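Local coordinates for gamma-glutamyltransferase 1 Threonine peptidase. MEROPS family T03 (Pseudomonas nitroreducens, PDB 7D9E), which forms the large subunit of a gamma-glutamyltranspeptidase, a two-chain enzyme that transfers gamma-glutamyl groups to amino acids, peptides or water, at the interface of chains A and B. Sequence-based numbering; all coordinates share one arbitrary frame. Chains: chain A, Gamma-glutamyltransferase 1 Threonine peptidase. MEROPS family T03; chain B, Gamma-glutamyltransferase 1 Threonine peptidase. MEROPS family T03.

Contact 1: the interface of chains A and B. Residues chain A 278-279, 282, 299, 303; chain B 102-103, 106.
The backbones of A:Leu278 and A:Ile279 in helix 271-284, A:Tyr299 and A:Leu303 in helix 297-317, and B:Phe102 and B:Asn106 in helix 97-109 are all regularly helical, and the contact is a junction of three helices, made mostly by side chains. B:Phe102 is the main apolar element. With CG anti to its own backbone N (chi1 178°), its ring reaches toward helix 271-284 and takes A:Leu278 CB over the centre of one face, 3.6 Å from the ring centroid, in a CH-pi contact; the carbonyl O of A:Leu278 lies beside CZ of the ring, at 3.5 Å. The amide nitrogen ND2 of B:Asn106, one turn on, lies 3.5 Å above the plane of the opposite face of the B:Phe102 ring. A:Lys282 CB meets the ring edge in plane, and A:Leu303 CD2 adds an apolar contact at CE2 of B:Phe102, 3.9 Å away. ND2 of B:Asn106 also donates a hydrogen bond of 3.0 Å to the phenol OH of A:Tyr299. The amide and phenol planes stand nearly perpendicular, 81° apart, and the hydroxyl is tilted 18° from the amide plane. The same OH binds a water at 2.7 Å, which continues to the backbone O of B:Gln103 at 3.2 Å. The aliphatic CD of A:Lys282 runs past the amide of B:Asn106, whereas B:Gln103 touches A:Leu303 CD1 through its CG. Helix 97-109 of the small subunit is thus seated against two helices of the large subunit, at one flank of the enzyme.

Contact 2: the interface of chains A and B. Residues chain A 33-35; chain B 3-4, 168, 180, 188.
A:Ala34 and B:Val188 pair as an antiparallel beta bridge, joining strand 30-34 of the large subunit to strand 188-192 of the small one in one of the central sheets of the N-terminal nucleophile hydrolase fold. Both backbone bonds are 2.9 Å long, A:Ala34 N to B:Val188 O and B:Val188 N to A:Ala34 O; the first is nearly straight, 173° at the hydrogen. Packing is tight round A:Ala33, between B:Gln168 and B:Phe4: its CB rests 3.8 Å from CB of B:Gln168, and its carbonyl O lies 3.4 Å from CA of B:Phe4. Beyond it the A:Pro35 ring turns its CD toward the backbone O of B:His3, at 3.4 Å, and toward CB of B:Phe4. The phenyl group takes little part, because chi1 of 62° sets it between its own backbone N and carbonyl carbon and carries it away from the proline. A bend at chi2 (-61°) folds the B:Gln168 amide back beside A:Ala34, where OE1 comes 3.2 Å from the carbonyl O of A:Ala34, an oxygen-to-oxygen approach with no hydrogen bond and probably somewhat unfavourable, while NE2 lies 3.9 Å from CA of A:Pro35. With an alanine at B:Gln168, the CB contact would remain, but A:Pro35 would probably lose the cover of the amide and a gap would open beside the A:Ala34 to A:Pro35 peptide. Packing is looser toward B:Ala180, whose O stays 4.0 Å from CB of A:Ala33. B:His3 and B:Phe4 belong to strand 2-7, which follows directly on the catalytic nucleophile B:Thr1.

Contact 3: the interface of chains A and B. Residues chain A 32-34, 36, 40; chain B 181, 188-189.
Strand 188-192 of the small subunit, in one of the central sheets of the N-terminal nucleophile hydrolase fold, pairs with strand 30-34 of the large subunit, and helix 37-48 packs over the face of the pair. The bridge between A:Ala34 and B:Val188 continues by one step, A:Ala33 pairing antiparallel with B:Gly189, so the two strands run side by side over a short stretch. B:Val188 also turns its CG1 branch toward the helix. CG1, anti to the valine's own backbone N (chi1 173°), lies 3.8 Å from the methyl CB of A:Ala40. The same methyl comes 3.6 Å from the carbonyl O of B:Val188, the oxygen that accepts the strand bond, so the alanine packs against side chain and backbone together. CB of A:Ala34 points to this helix side too, 4.0 Å from that oxygen, whereas CB of A:Ala33 points to the other side of the strand. A:Asp36 and B:Ser181 lie only at the margin. Small residues at A:Ala34 and A:Ala40 are likely to help helix and sheet lie close. The site sits where the mixed-chain sheet meets the outer helical layer of the large subunit.

Contact 1: the interface of chains A and B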
loop_
_atom_site.group_PDB
_atom_site.type_symbol
_atom_site.label_atom_id
_atom_site.label_comp_id
_atom_site.label_asym_id
_atom_site.label_seq_id
_atom_site.Cartn_x
_atom_site.Cartn_y
_atom_site.Cartn_z
ATOM N N LEU A 278 15.719 -7.830 2.562
ATOM C CA LEU A 278 15.475 -8.057 3.989
ATOM C C LEU A 278 15.512 -9.544 4.311
ATOM O O LEU A 278 16.185 -9.979 5.262
ATOM C CB LEU A 278 14.129 -7.466 4.396
ATOM C CG LEU A 278 14.067 -5.940 4.431
ATOM C CD1 LEU A 278 12.604 -5.514 4.310
ATOM C CD2 LEU A 278 14.709 -5.312 5.652
ATOM N N ILE A 279 14.786 -10.347 3.528
ATOM C CA ILE A 279 14.744 -11.788 3.762
ATOM C C ILE A 279 16.103 -12.414 3.488
ATOM O O ILE A 279 16.607 -13.227 4.274
ATOM C CB ILE A 279 13.630 -12.433 2.916
ATOM C CG1 ILE A 279 12.265 -11.942 3.399
ATOM C CG2 ILE A 279 13.737 -13.943 2.928
ATOM C CD1 ILE A 279 11.133 -12.262 2.451
ATOM N N LYS A 282 18.600 -11.422 6.232
ATOM C CA LYS A 282 18.308 -12.084 7.501
ATOM C C LYS A 282 18.719 -13.549 7.459
ATOM O O LYS A 282 19.252 -14.085 8.444
ATOM C CB LYS A 282 16.831 -11.958 7.879
ATOM C CG LYS A 282 16.500 -12.711 9.157
ATOM C CD LYS A 282 15.102 -12.396 9.636
ATOM C CE LYS A 282 14.934 -12.806 11.093
ATOM N NZ LYS A 282 15.184 -14.263 11.255
ATOM N N TYR A 299 17.183 -7.959 18.699
ATOM C CA TYR A 299 16.403 -8.253 17.502
ATOM C C TYR A 299 16.105 -6.978 16.734
ATOM O O TYR A 299 16.291 -6.914 15.514
ATOM C CB TYR A 299 15.088 -8.925 17.910
ATOM C CG TYR A 299 14.209 -9.310 16.741
ATOM C CD1 TYR A 299 14.500 -10.425 15.972
ATOM C CD2 TYR A 299 13.096 -8.542 16.384
ATOM C CE1 TYR A 299 13.722 -10.786 14.889
ATOM C CE2 TYR A 299 12.310 -8.899 15.316
ATOM C CZ TYR A 299 12.629 -10.026 14.565
ATOM O OH TYR A 299 11.846 -10.409 13.504
ATOM N N LEU A 303 17.321 -5.826 12.919
ATOM C CA LEU A 303 16.460 -5.408 11.814
ATOM C C LEU A 303 16.845 -4.017 11.330
ATOM O O LEU A 303 16.840 -3.747 10.119
ATOM C CB LEU A 303 14.984 -5.422 12.195
ATOM C CG LEU A 303 14.357 -6.739 12.644
ATOM C CD1 LEU A 303 12.829 -6.670 12.448
ATOM C CD2 LEU A 303 14.913 -7.965 11.951
ATOM N N PHE B 102 7.759 -7.728 6.486
ATOM C CA PHE B 102 8.932 -8.501 6.880
ATOM C C PHE B 102 8.803 -8.993 8.310
ATOM O O PHE B 102 9.091 -10.158 8.594
ATOM C CB PHE B 102 10.158 -7.602 6.719
ATOM C CG PHE B 102 11.474 -8.211 7.135
ATOM C CD1 PHE B 102 11.876 -9.470 6.695
ATOM C CD2 PHE B 102 12.359 -7.465 7.898
ATOM C CE1 PHE B 102 13.132 -9.958 7.030
ATOM C CE2 PHE B 102 13.600 -7.968 8.238
ATOM C CZ PHE B 102 13.975 -9.201 7.799
ATOM N N GLN B 103 8.371 -8.117 9.225
ATOM C CA GLN B 103 8.220 -8.530 10.614
ATOM C C GLN B 103 7.156 -9.605 10.745
ATOM O O GLN B 103 7.364 -10.602 11.432
ATOM C CB GLN B 103 7.910 -7.314 11.494
ATOM C CG GLN B 103 9.163 -6.455 11.734
ATOM C CD GLN B 103 8.839 -5.102 12.327
ATOM O OE1 GLN B 103 8.863 -4.923 13.556
ATOM N NE2 GLN B 103 8.535 -4.140 11.468
ATOM N N ASN B 106 8.635 -12.812 9.529
ATOM C CA ASN B 106 9.544 -13.361 10.533
ATOM C C ASN B 106 8.764 -14.020 11.669
ATOM O O ASN B 106 9.136 -15.091 12.147
ATOM C CB ASN B 106 10.430 -12.265 11.121
ATOM C CG ASN B 106 11.418 -11.703 10.112
ATOM O OD1 ASN B 106 11.629 -12.264 9.045
ATOM N ND2 ASN B 106 12.076 -10.630 10.499
HETATM O O HOH W 1 9.373 -9.432 13.622
#

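Contact 2: the interface of chains A and B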
loop_
_atom_site.group_PDB
_atom_site.type_symbol
_atom_site.label_atom_id
_atom_site.label_comp_id
_atom_site.label_asym_id
_atom_site.label_seq_id
_atom_site.Cartn_x
_atom_site.Cartn_y
_atom_site.Cartn_z
ATOM N N ALA A 33 -9.984 -11.182 4.463
ATOM C CA ALA A 33 -9.525 -10.282 5.526
ATOM C C ALA A 33 -9.607 -8.880 4.947
ATOM O O ALA A 33 -8.859 -8.522 4.028
ATOM C CB ALA A 33 -8.117 -10.642 5.994
ATOM N N ALA A 34 -10.551 -8.098 5.432
ATOM C CA ALA A 34 -10.818 -6.778 4.900
ATOM C C ALA A 34 -10.622 -5.726 5.975
ATOM O O ALA A 34 -10.736 -6.009 7.170
ATOM C CB ALA A 34 -12.252 -6.697 4.354
ATOM N N PRO A 35 -10.354 -4.482 5.577
ATOM C CA PRO A 35 -10.087 -3.443 6.586
ATOM C C PRO A 35 -11.316 -2.881 7.250
ATOM O O PRO A 35 -11.167 -2.092 8.197
ATOM C CB PRO A 35 -9.355 -2.368 5.791
ATOM C CG PRO A 35 -9.934 -2.491 4.400
ATOM C CD PRO A 35 -10.076 -4.003 4.209
ATOM N N HIS B 3 -5.528 -2.237 2.590
ATOM C CA HIS B 3 -5.214 -3.509 1.987
ATOM C C HIS B 3 -6.333 -4.489 2.302
ATOM O O HIS B 3 -6.859 -4.504 3.416
ATOM C CB HIS B 3 -3.898 -4.087 2.576
ATOM C CG HIS B 3 -3.528 -5.387 1.958
ATOM N ND1 HIS B 3 -2.895 -5.470 0.739
ATOM C CD2 HIS B 3 -3.769 -6.661 2.351
ATOM C CE1 HIS B 3 -2.780 -6.740 0.393
ATOM N NE2 HIS B 3 -3.298 -7.483 1.363
ATOM N N PHE B 4 -6.628 -5.381 1.356
ATOM C CA PHE B 4 -7.463 -6.542 1.646
ATOM C C PHE B 4 -6.885 -7.774 0.967
ATOM O O PHE B 4 -6.160 -7.695 -0.036
ATOM C CB PHE B 4 -8.939 -6.319 1.271
ATOM C CG PHE B 4 -9.200 -6.061 -0.180
ATOM C CD1 PHE B 4 -9.351 -7.111 -1.083
ATOM C CD2 PHE B 4 -9.348 -4.777 -0.646
ATOM C CE1 PHE B 4 -9.627 -6.880 -2.405
ATOM C CE2 PHE B 4 -9.610 -4.534 -1.987
ATOM C CZ PHE B 4 -9.748 -5.577 -2.856
ATOM N N GLN B 168 -3.842 -7.278 6.953
ATOM C CA GLN B 168 -5.006 -8.116 6.717
ATOM C C GLN B 168 -4.468 -9.374 6.058
ATOM O O GLN B 168 -3.905 -9.302 4.963
ATOM C CB GLN B 168 -6.028 -7.432 5.819
ATOM C CG GLN B 168 -6.518 -6.104 6.351
ATOM C CD GLN B 168 -7.208 -6.229 7.675
ATOM O OE1 GLN B 168 -7.843 -7.248 7.962
ATOM N NE2 GLN B 168 -7.139 -5.177 8.459
ATOM N N ALA B 180 -6.698 -13.132 9.849
ATOM C CA ALA B 180 -6.286 -12.237 10.919
ATOM C C ALA B 180 -6.419 -10.809 10.413
ATOM O O ALA B 180 -5.904 -10.466 9.338
ATOM C CB ALA B 180 -4.838 -12.489 11.352
ATOM N N VAL B 188 -12.136 -6.843 9.592
ATOM C CA VAL B 188 -12.929 -8.032 9.863
ATOM C C VAL B 188 -12.480 -9.108 8.894
ATOM O O VAL B 188 -12.251 -8.840 7.713
ATOM C CB VAL B 188 -14.437 -7.755 9.682
ATOM C CG1 VAL B 188 -15.257 -9.016 9.800
ATOM C CG2 VAL B 188 -14.901 -6.687 10.661
#

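Contact 3: the interface of chains A and B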
loop_
_atom_site.group_PDB
_atom_site.type_symbol
_atom_site.label_atom_id
_atom_site.label_comp_id
_atom_site.label_asym_id
_atom_site.label_seq_id
_atom_site.Cartn_x
_atom_site.Cartn_y
_atom_site.Cartn_z
ATOM N N VAL A 32 -11.933 -13.984 3.549
ATOM C CA VAL A 32 -11.594 -12.586 3.317
ATOM C C VAL A 32 -11.034 -11.996 4.602
ATOM O O VAL A 32 -11.496 -12.324 5.700
ATOM C CB VAL A 32 -12.794 -11.766 2.787
ATOM C CG1 VAL A 32 -13.965 -11.851 3.731
ATOM C CG2 VAL A 32 -12.394 -10.290 2.593
ATOM N N ALA A 33 -9.984 -11.182 4.463
ATOM C CA ALA A 33 -9.525 -10.282 5.526
ATOM C C ALA A 33 -9.607 -8.880 4.947
ATOM O O ALA A 33 -8.859 -8.522 4.028
ATOM C CB ALA A 33 -8.117 -10.642 5.994
ATOM N N ALA A 34 -10.551 -8.098 5.432
ATOM C CA ALA A 34 -10.818 -6.778 4.900
ATOM C C ALA A 34 -10.622 -5.726 5.975
ATOM O O ALA A 34 -10.736 -6.009 7.170
ATOM C CB ALA A 34 -12.252 -6.697 4.354
ATOM N N ASP A 36 -12.517 -3.265 6.819
ATOM C CA ASP A 36 -13.717 -2.955 7.581
ATOM C C ASP A 36 -14.765 -4.035 7.366
ATOM O O ASP A 36 -14.592 -4.950 6.552
ATOM C CB ASP A 36 -14.256 -1.537 7.323
ATOM C CG ASP A 36 -14.938 -1.359 5.964
ATOM O OD1 ASP A 36 -15.318 -2.363 5.309
ATOM O OD2 ASP A 36 -15.143 -0.186 5.567
ATOM N N ALA A 40 -15.610 -6.905 4.137
ATOM C CA ALA A 40 -15.660 -8.317 4.497
ATOM C C ALA A 40 -16.998 -8.935 4.112
ATOM O O ALA A 40 -17.042 -10.018 3.510
ATOM C CB ALA A 40 -15.397 -8.491 5.993
ATOM N N SER B 181 -7.096 -9.989 11.219
ATOM C CA SER B 181 -7.236 -8.553 11.020
ATOM C C SER B 181 -6.500 -7.840 12.145
ATOM O O SER B 181 -6.697 -8.138 13.330
ATOM C CB SER B 181 -8.707 -8.149 11.028
ATOM O OG SER B 181 -9.397 -8.814 9.979
ATOM N N VAL B 188 -12.136 -6.843 9.592
ATOM C CA VAL B 188 -12.929 -8.032 9.863
ATOM C C VAL B 188 -12.480 -9.108 8.894
ATOM O O VAL B 188 -12.251 -8.840 7.713
ATOM C CB VAL B 188 -14.437 -7.755 9.682
ATOM C CG1 VAL B 188 -15.257 -9.016 9.800
ATOM C CG2 VAL B 188 -14.901 -6.687 10.661
ATOM N N GLY B 189 -12.400 -10.335 9.388
ATOM C CA GLY B 189 -12.102 -11.484 8.558
ATOM C C GLY B 189 -13.213 -12.507 8.704
ATOM O O GLY B 189 -13.832 -12.631 9.765
#

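Contacts 2 and 3 are neighbouring parts of one seam: their C-alpha centres lie about 4 Å apart, and they share A:Ala33, A:Ala34 and B:Val188. Beyond the bridge they share, contact 2 extends toward strands 2-7 and 168-173, its centre about 11 Å from the nucleophile B:Thr1, and contact 3 toward helix 37-48. Contact 1 is a separate helical junction, its centre about 22 Å from that of contact 2 and 25 Å from that of contact 3, with no residue in common. The two subunits are therefore joined both through a shared sheet and by helix packing, which probably steadies the framework around the active site.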